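Local structure of predicted protease of the collagenase family (Methanopyrus kandleri, 5D88) at residues 24-29 with 248-253; 143-148 with 152-157; 100-105 with 126-131. The protein is a zinc-binding TIM-barrel protein of the U32 family and probably acts as a peptidase. All blocks are in the same frame, centred on the assembly; numbering follows the deposited sequence.

All three contacts belong to one TIM barrel, an eight-stranded parallel barrel with helices outside. Contact 1 joins the first strand, 23-27, to the loop after the last, 244-247, and so spans nearly the whole chain; contacts 3 and 2 follow one another in the sequence between its two segments. Contact 3 pairs the successive outer helices 98-113 and 123-132, while contact 2 packs helix 148-157 against the loop leading into it. Their centres lie 19 Å apart, and they touch where Phe154 and Leu157 meet Val126, making a continuous row of three helices. Contact 1 lies across the chain's centre; its own centre is about 25 and 27 Å from the centres of contacts 2 and 3.

Contact 1 (24-29 with 248-253); sequences RWYLCC and LASGEP
Leu27 and Leu248 meet at the seam of the TIM barrel, where the end of the first strand lies beside the loop leaving the last. Strand 23-27 is already joined to strand 244-247 by backbone hydrogen bonds from Trp25 to Val245 and Ile247; this contact extends the closure one step past the paired strands. The Leu27 side chain does most of the touching. Its CB lies 3.6 Å from Leu248 O and 3.9 Å from Leu248 CA. CG is set back, 4.2 Å from the same Leu248 O, and the CD2 branch returns to 3.6 Å from that oxygen, so the side chain lies across the end of one peptide carbonyl. CG stands opposite the backbone nitrogen (chi1 179°), which places CB and CD2 equally near the oxygen. Further packing comes from Leu57 and Phe246. The side chain of Leu248 starts away from strand 23-27, and the meeting is therefore leucine against backbone more than leucine against leucine. At the exposed margin, Ser250 OG comes only to 4.5 Å from Tyr26 CE2, obliquely to the ring. In one of the two Arg24 conformers, and doubtful to that extent, the guanidinium grips the phenol in its own plane: NE reaches Tyr26 OH at 3.2 Å, and NH2 makes the straighter bond to the same Tyr26 OH, 2.8 Å long at 161°.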
loop_
_atom_site.group_PDB
_atom_site.type_symbol
_atom_site.label_atom_id
_atom_site.label_comp_id
_atom_site.label_asym_id
_atom_site.label_seq_id
_atom_site.Cartn_x
_atom_site.Cartn_y
_atom_site.Cartn_z
ATOM N N ARG A 24 27.391 -0.168 -6.745
ATOM C CA ARG A 24 26.958 0.978 -5.949
ATOM C C ARG A 24 26.213 1.982 -6.814
ATOM O O ARG A 24 26.752 2.475 -7.814
ATOM C CB ARG A 24 28.145 1.644 -5.260
ATOM C CG ARG A 24 28.796 0.730 -4.238
ATOM C CD ARG A 24 29.836 1.444 -3.403
ATOM N NE ARG A 24 29.306 2.582 -2.647
ATOM C CZ ARG A 24 28.769 2.505 -1.432
ATOM N NH1 ARG A 24 28.657 1.341 -0.813
ATOM N NH2 ARG A 24 28.343 3.604 -0.827
ATOM N N TRP A 25 24.994 2.296 -6.401
ATOM C CA TRP A 25 24.097 3.211 -7.076
ATOM C C TRP A 25 23.768 4.371 -6.150
ATOM O O TRP A 25 23.575 4.179 -4.945
ATOM C CB TRP A 25 22.821 2.483 -7.468
ATOM C CG TRP A 25 23.050 1.452 -8.510
ATOM C CD1 TRP A 25 23.512 0.181 -8.331
ATOM C CD2 TRP A 25 22.835 1.608 -9.907
ATOM N NE1 TRP A 25 23.592 -0.461 -9.539
ATOM C CE2 TRP A 25 23.184 0.397 -10.524
ATOM C CE3 TRP A 25 22.382 2.658 -10.699
ATOM C CZ2 TRP A 25 23.079 0.207 -11.896
ATOM C CZ3 TRP A 25 22.285 2.471 -12.052
ATOM C CH2 TRP A 25 22.633 1.260 -12.640
ATOM N N TYR A 26 23.689 5.570 -6.716
ATOM C CA TYR A 26 23.385 6.772 -5.956
ATOM C C TYR A 26 22.162 7.474 -6.529
ATOM O O TYR A 26 22.045 7.656 -7.742
ATOM C CB TYR A 26 24.577 7.728 -5.947
ATOM C CG TYR A 26 25.692 7.217 -5.092
ATOM C CD1 TYR A 26 26.589 6.281 -5.573
ATOM C CD2 TYR A 26 25.816 7.636 -3.778
ATOM C CE1 TYR A 26 27.605 5.793 -4.766
ATOM C CE2 TYR A 26 26.798 7.147 -2.978
ATOM C CZ TYR A 26 27.697 6.232 -3.471
ATOM O OH TYR A 26 28.683 5.770 -2.632
ATOM N N LEU A 27 21.264 7.870 -5.642
ATOM C CA LEU A 27 20.150 8.724 -6.011
ATOM C C LEU A 27 20.673 10.069 -6.499
ATOM O O LEU A 27 21.610 10.633 -5.928
ATOM C CB LEU A 27 19.232 8.920 -4.794
ATOM C CG LEU A 27 18.021 9.825 -5.027
ATOM C CD1 LEU A 27 16.961 9.139 -5.876
ATOM C CD2 LEU A 27 17.439 10.299 -3.716
ATOM N N CYS A 28 20.064 10.589 -7.562
ATOM C CA CYS A 28 20.421 11.910 -8.062
ATOM C C CYS A 28 19.140 12.655 -8.395
ATOM O O CYS A 28 18.416 12.257 -9.319
ATOM C CB CYS A 28 21.338 11.800 -9.280
ATOM S SG CYS A 28 21.788 13.378 -9.936
ATOM N N CYS A 29 18.882 13.748 -7.660
ATOM C CA CYS A 29 17.639 14.501 -7.776
ATOM C C CYS A 29 17.799 15.825 -8.487
ATOM O O CYS A 29 16.794 16.523 -8.697
ATOM C CB CYS A 29 17.033 14.775 -6.401
ATOM S SG CYS A 29 16.532 13.304 -5.572
ATOM N N LEU A 248 20.378 6.448 -0.902
ATOM C CA LEU A 248 19.417 7.530 -1.124
ATOM C C LEU A 248 19.943 8.863 -0.610
ATOM O O LEU A 248 20.065 9.827 -1.367
ATOM C CB LEU A 248 18.092 7.248 -0.430
ATOM C CG LEU A 248 17.112 6.346 -1.105
ATOM C CD1 LEU A 248 17.701 4.977 -0.992
ATOM C CD2 LEU A 248 15.768 6.440 -0.442
ATOM N N ALA A 249 20.207 8.937 0.684
ATOM C CA ALA A 249 20.652 10.165 1.332
ATOM C C ALA A 249 22.154 10.093 1.572
ATOM O O ALA A 249 22.630 9.234 2.320
ATOM C CB ALA A 249 19.896 10.367 2.636
ATOM N N SER A 250 22.894 10.998 0.939
ATOM C CA SER A 250 24.347 10.960 0.933
ATOM C C SER A 250 24.983 12.079 1.752
ATOM O O SER A 250 26.207 12.073 1.939
ATOM C CB SER A 250 24.854 11.044 -0.519
ATOM O OG SER A 250 26.263 10.900 -0.586
ATOM N N GLY A 251 24.190 13.000 2.266
ATOM C CA GLY A 251 24.657 14.277 2.738
ATOM C C GLY A 251 23.511 15.272 2.671
ATOM O O GLY A 251 22.350 14.883 2.737
ATOM N N GLU A 252 23.852 16.547 2.502
ATOM C CA GLU A 252 22.843 17.595 2.580
ATOM C C GLU A 252 21.806 17.406 1.472
ATOM O O GLU A 252 22.152 16.982 0.361
ATOM C CB GLU A 252 23.481 18.984 2.478
ATOM C CG GLU A 252 23.947 19.377 1.081
ATOM C CD GLU A 252 24.832 20.619 1.091
ATOM O OE1 GLU A 252 24.764 21.394 2.074
ATOM O OE2 GLU A 252 25.601 20.815 0.121
ATOM N N PRO A 253 20.537 17.698 1.737
ATOM C CA PRO A 253 19.487 17.418 0.751
ATOM C C PRO A 253 19.621 18.301 -0.475
ATOM O O PRO A 253 20.014 19.475 -0.365
ATOM C CB PRO A 253 18.185 17.721 1.514
ATOM C CG PRO A 253 18.584 18.497 2.692
ATOM C CD PRO A 253 19.976 18.104 3.033
#

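Contact 2 (143-148 with 152-157); sequences AAVDTP and WHFERL
Phe154, on helix 148-157, packs its ring against Val145 and Ala143 of the loop that brings the chain from the barrel strand 136-139 to that helix. This is the tight, buried half of the contact. Val145 CG2 sits 3.7 Å from Phe154 CD2, and Ala143 CB lies 4.0 Å from CZ of the same ring; both methyls approach obliquely. With Val145 CG1 opposite its backbone nitrogen (chi1 176°), the other branch, CG2, is the one turned to the ring. Val139 and Val126 add to the cluster, and Phe202 of the second subunit packs on Ala143. The helix begins beside it: Thr147 is the N-cap, its OG1 bonded to Lys150 N, and in the first turn Trp152 N donates to Pro148 O at 2.9 Å (152°). The looser, more exposed half is aromatic and polar. Trp152 sets its edge atom CE3 3.8 Å above the centre of the His153 ring, edge to face, and Arg181 makes a cation-pi contact with the indole. Arg156 NH2 meets His153 ND1 in the ring plane at 3.0 Å and also bonds Met228 O of the second subunit. Hydrocarbon packing thus fixes the helix on its loop, and both halves touch the dimer partner, one through Ala143, the other through Arg156; ND1 as acceptor is consistent with a neutral His153 protonated on NE2.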
loop_
_atom_site.group_PDB
_atom_site.type_symbol
_atom_site.label_atom_id
_atom_site.label_comp_id
_atom_site.label_asym_id
_atom_site.label_seq_id
_atom_site.Cartn_x
_atom_site.Cartn_y
_atom_site.Cartn_z
ATOM N N ALA A 143 8.022 -1.471 -2.868
ATOM C CA ALA A 143 7.150 -2.627 -2.982
ATOM C C ALA A 143 7.137 -3.490 -1.719
ATOM O O ALA A 143 6.340 -4.438 -1.638
ATOM C CB ALA A 143 7.568 -3.474 -4.179
ATOM N N ALA A 144 8.026 -3.214 -0.767
ATOM C CA ALA A 144 8.026 -3.862 0.553
ATOM C C ALA A 144 8.232 -5.379 0.471
ATOM O O ALA A 144 7.592 -6.142 1.191
ATOM C CB ALA A 144 6.745 -3.543 1.317
ATOM N N VAL A 145 9.162 -5.818 -0.371
ATOM C CA VAL A 145 9.482 -7.239 -0.477
ATOM C C VAL A 145 10.281 -7.646 0.760
ATOM O O VAL A 145 11.441 -7.263 0.923
ATOM C CB VAL A 145 10.256 -7.556 -1.758
ATOM C CG1 VAL A 145 10.649 -9.024 -1.771
ATOM C CG2 VAL A 145 9.409 -7.239 -2.989
ATOM N N ASP A 146 9.675 -8.443 1.625
ATOM C CA ASP A 146 10.331 -8.788 2.877
ATOM C C ASP A 146 10.294 -10.275 3.165
ATOM O O ASP A 146 10.668 -10.689 4.276
ATOM C CB ASP A 146 9.710 -8.005 4.037
ATOM C CG ASP A 146 8.209 -8.209 4.166
ATOM O OD1 ASP A 146 7.610 -8.927 3.338
ATOM O OD2 ASP A 146 7.620 -7.617 5.106
ATOM N N THR A 147 9.868 -11.090 2.203
ATOM C CA THR A 147 9.730 -12.516 2.420
ATOM C C THR A 147 10.198 -13.251 1.175
ATOM O O THR A 147 10.163 -12.701 0.067
ATOM C CB THR A 147 8.284 -12.941 2.700
ATOM O OG1 THR A 147 7.488 -12.660 1.557
ATOM C CG2 THR A 147 7.697 -12.238 3.893
ATOM N N PRO A 148 10.622 -14.504 1.326
ATOM C CA PRO A 148 10.921 -15.313 0.134
ATOM C C PRO A 148 9.750 -15.427 -0.824
ATOM O O PRO A 148 9.950 -15.404 -2.041
ATOM C CB PRO A 148 11.280 -16.676 0.730
ATOM C CG PRO A 148 11.740 -16.376 2.116
ATOM C CD PRO A 148 10.861 -15.254 2.571
ATOM N N TRP A 152 9.804 -14.325 -4.681
ATOM C CA TRP A 152 9.624 -15.323 -5.733
ATOM C C TRP A 152 8.572 -14.875 -6.748
ATOM O O TRP A 152 8.740 -15.069 -7.959
ATOM C CB TRP A 152 9.253 -16.669 -5.103
ATOM C CG TRP A 152 9.158 -17.778 -6.107
ATOM C CD1 TRP A 152 10.181 -18.566 -6.565
ATOM C CD2 TRP A 152 7.986 -18.207 -6.800
ATOM N NE1 TRP A 152 9.707 -19.461 -7.485
ATOM C CE2 TRP A 152 8.365 -19.256 -7.649
ATOM C CE3 TRP A 152 6.652 -17.810 -6.778
ATOM C CZ2 TRP A 152 7.455 -19.916 -8.469
ATOM C CZ3 TRP A 152 5.752 -18.466 -7.599
ATOM C CH2 TRP A 152 6.158 -19.508 -8.427
ATOM N N HIS A 153 7.485 -14.261 -6.283
ATOM C CA HIS A 153 6.483 -13.787 -7.221
ATOM C C HIS A 153 7.008 -12.647 -8.078
ATOM O O HIS A 153 6.714 -12.601 -9.284
ATOM C CB HIS A 153 5.218 -13.405 -6.463
ATOM C CG HIS A 153 4.436 -14.606 -6.005
ATOM N ND1 HIS A 153 3.564 -15.284 -6.834
ATOM C CD2 HIS A 153 4.426 -15.278 -4.827
ATOM C CE1 HIS A 153 3.033 -16.302 -6.181
ATOM N NE2 HIS A 153 3.544 -16.325 -4.963
ATOM N N PHE A 154 7.794 -11.723 -7.500
ATOM C CA PHE A 154 8.338 -10.655 -8.334
ATOM C C PHE A 154 9.346 -11.199 -9.345
ATOM O O PHE A 154 9.400 -10.726 -10.490
ATOM C CB PHE A 154 8.958 -9.556 -7.469
ATOM C CG PHE A 154 7.991 -8.491 -7.059
ATOM C CD1 PHE A 154 7.618 -7.483 -7.937
ATOM C CD2 PHE A 154 7.438 -8.499 -5.801
ATOM C CE1 PHE A 154 6.738 -6.495 -7.546
ATOM C CE2 PHE A 154 6.552 -7.521 -5.416
ATOM C CZ PHE A 154 6.199 -6.525 -6.285
ATOM N N GLU A 155 10.119 -12.209 -8.965
ATOM C CA GLU A 155 11.015 -12.856 -9.921
ATOM C C GLU A 155 10.226 -13.475 -11.067
ATOM O O GLU A 155 10.576 -13.313 -12.246
ATOM C CB GLU A 155 11.856 -13.920 -9.211
ATOM C CG GLU A 155 12.760 -14.707 -10.159
ATOM C CD GLU A 155 13.624 -15.740 -9.441
ATOM O OE1 GLU A 155 13.063 -16.679 -8.833
ATOM O OE2 GLU A 155 14.865 -15.598 -9.475
ATOM N N ARG A 156 9.145 -14.183 -10.733
ATOM C CA ARG A 156 8.326 -14.840 -11.742
ATOM C C ARG A 156 7.721 -13.827 -12.707
ATOM O O ARG A 156 7.597 -14.110 -13.906
ATOM C CB ARG A 156 7.241 -15.670 -11.061
ATOM C CG ARG A 156 6.459 -16.558 -12.033
ATOM C CD ARG A 156 5.396 -17.425 -11.345
ATOM N NE ARG A 156 4.600 -16.677 -10.381
ATOM C CZ ARG A 156 3.587 -15.879 -10.701
ATOM N NH1 ARG A 156 3.226 -15.713 -11.971
ATOM N NH2 ARG A 156 2.932 -15.237 -9.744
ATOM N N LEU A 157 7.389 -12.634 -12.218
ATOM C CA LEU A 157 6.855 -11.592 -13.082
ATOM C C LEU A 157 7.915 -10.968 -13.969
ATOM O O LEU A 157 7.557 -10.303 -14.952
ATOM C CB LEU A 157 6.193 -10.493 -12.257
ATOM C CG LEU A 157 4.903 -10.855 -11.532
ATOM C CD1 LEU A 157 4.577 -9.693 -10.603
ATOM C CD2 LEU A 157 3.736 -11.130 -12.489
#

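Contact 3 (100-105 with 126-131); sequences PSLRST and VEVLAT
Leu102 carries CG opposite its backbone nitrogen (chi1 175°), sending the side chain out from helix 98-113 toward Val128 on helix 123-132, the next helix of the barrel's outer layer. Val128 places CG1 in the corresponding position, with CG2 beside the nitrogen, so its two branches reach different partners. Leu102 CD2 and Val128 CG2 meet tip to tip at 4.0 Å. The other branch, Val128 CG1, takes the aliphatic part of Arg103, whose CD lies 3.9 Å from that CG1. Arg103 gets there by folding back on itself: chi1 (-63°) and chi2 (-66°) place CD beside the valine, while a further bend at chi3 sets where NE goes, toward Tyr133 OH. The two side chains run at a slant to each other. The backbones remain well apart, with Arg103 CA and Val128 CA, the nearest pair, 8.4 Å from each other, and one valine spans the gap by dividing its methyls between two neighbours. Leu102 extends the apolar patch along the second helix onto Tyr124 and Leu125. The guanidinium end of Arg103 is held by tyrosine hydroxyls, NE donating to Tyr133 OH and NH1 to Tyr99 OH. Tyr133 follows helix 123-132, and Tyr99 is on helix 98-113. Strand 117-120 separates the helices in sequence, so this is side-by-side packing of two helices that come one after the other in the chain; the inner side of helix 123-132 rests on that strand through Val126 and Leu129. Chemically, the contact combines a small apolar touch with a two-natured arginine: its CD adds to the hydrocarbon surface, while NE and NH1 bond to tyrosine hydroxyls at the partly exposed margin.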
loop_
_atom_site.group_PDB
_atom_site.type_symbol
_atom_site.label_atom_id
_atom_site.label_comp_id
_atom_site.label_asym_id
_atom_site.label_seq_id
_atom_site.Cartn_x
_atom_site.Cartn_y
_atom_site.Cartn_z
ATOM N N PRO A 100 -1.735 1.662 -23.783
ATOM C CA PRO A 100 -0.941 2.551 -24.648
ATOM C C PRO A 100 -0.216 3.649 -23.888
ATOM O O PRO A 100 0.921 3.985 -24.250
ATOM C CB PRO A 100 -1.987 3.123 -25.614
ATOM C CG PRO A 100 -3.060 2.111 -25.651
ATOM C CD PRO A 100 -3.109 1.487 -24.281
ATOM N N SER A 101 -0.843 4.232 -22.854
ATOM C CA SER A 101 -0.160 5.252 -22.050
ATOM C C SER A 101 1.083 4.689 -21.396
ATOM O O SER A 101 2.123 5.357 -21.337
ATOM C CB SER A 101 -1.077 5.809 -20.961
ATOM O OG SER A 101 -2.161 6.499 -21.537
ATOM N N LEU A 102 0.975 3.478 -20.857
ATOM C CA LEU A 102 2.112 2.839 -20.209
ATOM C C LEU A 102 3.228 2.581 -21.208
ATOM O O LEU A 102 4.395 2.871 -20.941
ATOM C CB LEU A 102 1.663 1.536 -19.552
ATOM C CG LEU A 102 2.766 0.689 -18.931
ATOM C CD1 LEU A 102 3.538 1.507 -17.870
ATOM C CD2 LEU A 102 2.166 -0.557 -18.330
ATOM N N ARG A 103 2.886 2.037 -22.377
ATOM C CA ARG A 103 3.915 1.758 -23.366
ATOM C C ARG A 103 4.560 3.048 -23.847
ATOM O O ARG A 103 5.764 3.081 -24.112
ATOM C CB ARG A 103 3.334 0.976 -24.549
ATOM C CG ARG A 103 2.789 -0.395 -24.196
ATOM C CD ARG A 103 3.890 -1.344 -23.741
ATOM N NE ARG A 103 4.963 -1.396 -24.723
ATOM C CZ ARG A 103 5.018 -2.260 -25.731
ATOM N NH1 ARG A 103 4.079 -3.187 -25.891
ATOM N NH2 ARG A 103 6.025 -2.204 -26.582
ATOM N N SER A 104 3.776 4.124 -23.983
ATOM C CA SER A 104 4.373 5.400 -24.364
ATOM C C SER A 104 5.409 5.850 -23.343
ATOM O O SER A 104 6.480 6.354 -23.707
ATOM C CB SER A 104 3.305 6.471 -24.510
ATOM O OG SER A 104 3.892 7.600 -25.081
ATOM N N THR A 105 5.087 5.706 -22.061
ATOM C CA THR A 105 6.019 6.066 -20.989
ATOM C C THR A 105 7.278 5.203 -21.040
ATOM O O THR A 105 8.401 5.715 -20.961
ATOM C CB THR A 105 5.314 5.936 -19.638
ATOM O OG1 THR A 105 4.265 6.902 -19.563
ATOM C CG2 THR A 105 6.273 6.183 -18.454
ATOM N N VAL A 126 6.346 -4.367 -13.733
ATOM C CA VAL A 126 7.406 -5.372 -13.792
ATOM C C VAL A 126 7.163 -6.295 -14.970
ATOM O O VAL A 126 8.063 -6.585 -15.767
ATOM C CB VAL A 126 7.472 -6.170 -12.471
ATOM C CG1 VAL A 126 8.448 -7.340 -12.585
ATOM C CG2 VAL A 126 7.878 -5.267 -11.299
ATOM N N GLU A 127 5.935 -6.785 -15.080
ATOM C CA GLU A 127 5.606 -7.760 -16.110
ATOM C C GLU A 127 5.740 -7.160 -17.509
ATOM O O GLU A 127 6.312 -7.782 -18.417
ATOM C CB GLU A 127 4.192 -8.286 -15.850
ATOM C CG GLU A 127 3.823 -9.542 -16.571
ATOM C CD GLU A 127 2.487 -10.072 -16.075
ATOM O OE1 GLU A 127 1.542 -9.262 -15.904
ATOM O OE2 GLU A 127 2.393 -11.282 -15.825
ATOM N N VAL A 128 5.200 -5.962 -17.713
ATOM C CA VAL A 128 5.265 -5.347 -19.039
ATOM C C VAL A 128 6.710 -5.032 -19.410
ATOM O O VAL A 128 7.135 -5.280 -20.548
ATOM C CB VAL A 128 4.382 -4.085 -19.096
ATOM C CG1 VAL A 128 4.542 -3.383 -20.434
ATOM C CG2 VAL A 128 2.901 -4.426 -18.883
ATOM N N LEU A 129 7.480 -4.465 -18.468
ATOM C CA LEU A 129 8.882 -4.143 -18.735
ATOM C C LEU A 129 9.673 -5.381 -19.107
ATOM O O LEU A 129 10.437 -5.372 -20.081
ATOM C CB LEU A 129 9.532 -3.475 -17.519
ATOM C CG LEU A 129 9.386 -1.979 -17.470
ATOM C CD1 LEU A 129 9.692 -1.511 -16.049
ATOM C CD2 LEU A 129 10.321 -1.312 -18.511
ATOM N N ALA A 130 9.511 -6.459 -18.337
ATOM C CA ALA A 130 10.292 -7.671 -18.584
ATOM C C ALA A 130 9.912 -8.330 -19.907
ATOM O O ALA A 130 10.767 -8.898 -20.593
ATOM C CB ALA A 130 10.096 -8.657 -17.440
ATOM N N THR A 131 8.632 -8.290 -20.256
ATOM C CA THR A 131 8.154 -8.945 -21.465
ATOM C C THR A 131 8.507 -8.162 -22.725
ATOM O O THR A 131 8.921 -8.756 -23.726
ATOM C CB THR A 131 6.651 -9.161 -21.365
ATOM O OG1 THR A 131 6.399 -10.046 -20.273
ATOM C CG2 THR A 131 6.110 -9.801 -22.617
#